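Local coordinates for CELL WALL surface anchor family protein (Streptococcus pneumoniae, PDB 2WW8) that serves as the adhesin of the pneumococcal pilus and probably mediates attachment of the bacterium to host cells, at residues R615-P618 against A619-T622. Sequence-based numbering, arbitrary orientation.
Sequences RFDP and ADYT. With CA (calcium ion), chain D.
Asp617 and Asp620 hold one calcium ion between carboxylates set nearly perpendicular, their planes 85° apart, in a calcium-binding loop of the Ig-like domain that leads into strand 621-625. The loop is a worked example of a metal site built on a turn: residues 617-620 form a type I beta turn, closed by Asp620 N to Asp617 O, 2.8 Å. Asp617 gives the ion a single oxygen, OD1, at 2.4 Å, whereas Asp620 grips it with both, OD2 at 2.4 Å and OD1 at 2.8 Å. The carbonyl of Arg615 and a water bind as well, and the carbonyl of Leu610 and the carboxylate of Asp613 complete the site.

Each carboxylate also ties down backbone. With CG between the backbone N and the carbonyl carbon (chi1 86°), Asp617 turns OD2 toward Ala619 N, which approaches from well above the carboxylate plane, closing an Asx turn at 3.2 Å. Asp620 OD2, while bound to calcium, also accepts a bent hydrogen bond from Asp617 N, out of its carboxylate plane.

Away from the metal, the rings of Phe616 and Tyr621 lie nearly parallel, at 15°, but slid so far that they barely overlap; Val652 touches both. Their closest approach is Phe616 CZ to Tyr621 CD2, 3.3 Å.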
ATOM      1  N   ARG A 615      15.529 -15.999 -21.118  1.00 22.19           N
ATOM      2  CA  ARG A 615      14.894 -17.101 -20.381  1.00 22.20           C
ATOM      3  C   ARG A 615      14.468 -16.574 -19.005  1.00 20.50           C
ATOM      4  O   ARG A 615      15.253 -15.847 -18.327  1.00 19.54           O
ATOM      5  CB  ARG A 615      15.861 -18.252 -20.071  1.00 22.82           C
ATOM      6  CG  ARG A 615      16.066 -19.316 -21.144  1.00 31.48           C
ATOM      7  CD  ARG A 615      16.916 -20.423 -20.520  1.00 40.99           C
ATOM      8  NE  ARG A 615      17.569 -21.296 -21.496  1.00 48.35           N
ATOM      9  CZ  ARG A 615      16.967 -22.322 -22.098  1.00 51.47           C
ATOM     10  NH1 ARG A 615      15.693 -22.579 -21.827  1.00 52.08           N
ATOM     11  NH2 ARG A 615      17.620 -23.079 -22.978  1.00 50.78           N
ATOM     12  N   PHE A 616      13.266 -16.981 -18.604  1.00 18.16           N
ATOM     13  CA  PHE A 616      12.739 -16.698 -17.259  1.00 18.39           C
ATOM     14  C   PHE A 616      13.558 -17.434 -16.199  1.00 18.10           C
ATOM     15  O   PHE A 616      13.672 -18.661 -16.240  1.00 18.81           O
ATOM     16  CB  PHE A 616      11.284 -17.134 -17.116  1.00 15.89           C
ATOM     17  CG  PHE A 616      10.623 -16.639 -15.856  1.00 17.76           C
ATOM     18  CD1 PHE A 616      10.284 -15.299 -15.699  1.00 13.43           C
ATOM     19  CD2 PHE A 616      10.348 -17.532 -14.829  1.00 17.47           C
ATOM     20  CE1 PHE A 616       9.693 -14.837 -14.541  1.00 18.17           C
ATOM     21  CE2 PHE A 616       9.723 -17.099 -13.669  1.00 16.69           C
ATOM     22  CZ  PHE A 616       9.386 -15.760 -13.520  1.00 16.53           C
ATOM     23  N   ASP A 617      14.105 -16.697 -15.235  1.00 17.77           N
ATOM     24  CA  ASP A 617      14.972 -17.333 -14.258  1.00 14.88           C
ATOM     25  C   ASP A 617      14.932 -16.413 -13.028  1.00 14.77           C
ATOM     26  O   ASP A 617      14.379 -15.306 -13.089  1.00 12.82           O
ATOM     27  CB  ASP A 617      16.383 -17.520 -14.851  1.00 15.98           C
ATOM     28  CG  ASP A 617      17.244 -16.278 -14.647  1.00 22.24           C
ATOM     29  OD1 ASP A 617      16.937 -15.318 -15.383  1.00 28.72           O
ATOM     30  OD2 ASP A 617      18.149 -16.198 -13.758  1.00 25.09           O
ATOM     31  N   PRO A 618      15.560 -16.839 -11.918  1.00 13.82           N
ATOM     32  CA  PRO A 618      15.455 -16.039 -10.691  1.00 15.60           C
ATOM     33  C   PRO A 618      15.897 -14.579 -10.762  1.00 15.22           C
ATOM     34  O   PRO A 618      15.389 -13.788  -9.973  1.00 16.93           O
ATOM     35  CB  PRO A 618      16.320 -16.835  -9.699  1.00 15.02           C
ATOM     36  CG  PRO A 618      16.196 -18.280 -10.234  1.00 16.47           C
ATOM     37  CD  PRO A 618      16.410 -18.029 -11.701  1.00 12.92           C
ATOM     38  N   ALA A 619      16.805 -14.216 -11.669  1.00 14.27           N
ATOM     39  CA  ALA A 619      17.107 -12.795 -11.959  1.00 13.91           C
ATOM     40  C   ALA A 619      15.937 -11.922 -12.449  1.00 15.21           C
ATOM     41  O   ALA A 619      16.078 -10.680 -12.427  1.00 15.60           O
ATOM     42  CB  ALA A 619      18.252 -12.678 -12.975  1.00 11.71           C
ATOM     43  N   ASP A 620      14.836 -12.529 -12.905  1.00 13.33           N
ATOM     44  CA  ASP A 620      13.745 -11.792 -13.564  1.00 14.18           C
ATOM     45  C   ASP A 620      12.566 -11.508 -12.635  1.00 14.29           C
ATOM     46  O   ASP A 620      11.600 -10.827 -13.025  1.00 17.22           O
ATOM     47  CB  ASP A 620      13.251 -12.547 -14.788  1.00 12.77           C
ATOM     48  CG  ASP A 620      14.395 -12.894 -15.693  1.00 13.50           C
ATOM     49  OD1 ASP A 620      15.334 -12.060 -15.810  1.00 12.78           O
ATOM     50  OD2 ASP A 620      14.410 -14.030 -16.217  1.00 14.74           O
ATOM     51  N   TYR A 621      12.630 -11.990 -11.396  1.00 12.91           N
ATOM     52  CA  TYR A 621      11.475 -11.748 -10.532  1.00 14.25           C
ATOM     53  C   TYR A 621      11.974 -11.750  -9.104  1.00 14.38           C
ATOM     54  O   TYR A 621      13.075 -12.235  -8.824  1.00 14.29           O
ATOM     55  CB  TYR A 621      10.392 -12.824 -10.729  1.00 12.50           C
ATOM     56  CG  TYR A 621      10.838 -14.201 -10.227  1.00 14.59           C
ATOM     57  CD1 TYR A 621      10.601 -14.582  -8.887  1.00 15.17           C
ATOM     58  CD2 TYR A 621      11.515 -15.084 -11.075  1.00 13.79           C
ATOM     59  CE1 TYR A 621      11.038 -15.829  -8.424  1.00 13.11           C
ATOM     60  CE2 TYR A 621      11.934 -16.314 -10.637  1.00 11.34           C
ATOM     61  CZ  TYR A 621      11.689 -16.655  -9.302  1.00 14.24           C
ATOM     62  OH  TYR A 621      12.118 -17.876  -8.838  1.00 16.59           O
ATOM     63  N   THR A 622      11.145 -11.246  -8.196  1.00 15.50           N
ATOM     64  CA  THR A 622      11.337 -11.557  -6.786  1.00 15.35           C
ATOM     65  C   THR A 622      10.077 -12.169  -6.175  1.00 16.63           C
ATOM     66  O   THR A 622       8.950 -11.840  -6.574  1.00 16.95           O
ATOM     67  CB  THR A 622      11.800 -10.328  -5.934  1.00 17.43           C
ATOM     68  OG1 THR A 622      10.717  -9.405  -5.689  1.00 21.48           O
ATOM     69  CG2 THR A 622      12.997  -9.613  -6.529  1.00 14.32           C
TER
HETATM   70 CA    CA D1002      16.523 -14.031 -17.383  1.00 37.41          CA
HETATM   71  O   HOH W   1      18.413 -12.644 -16.654  1.00 23.33           O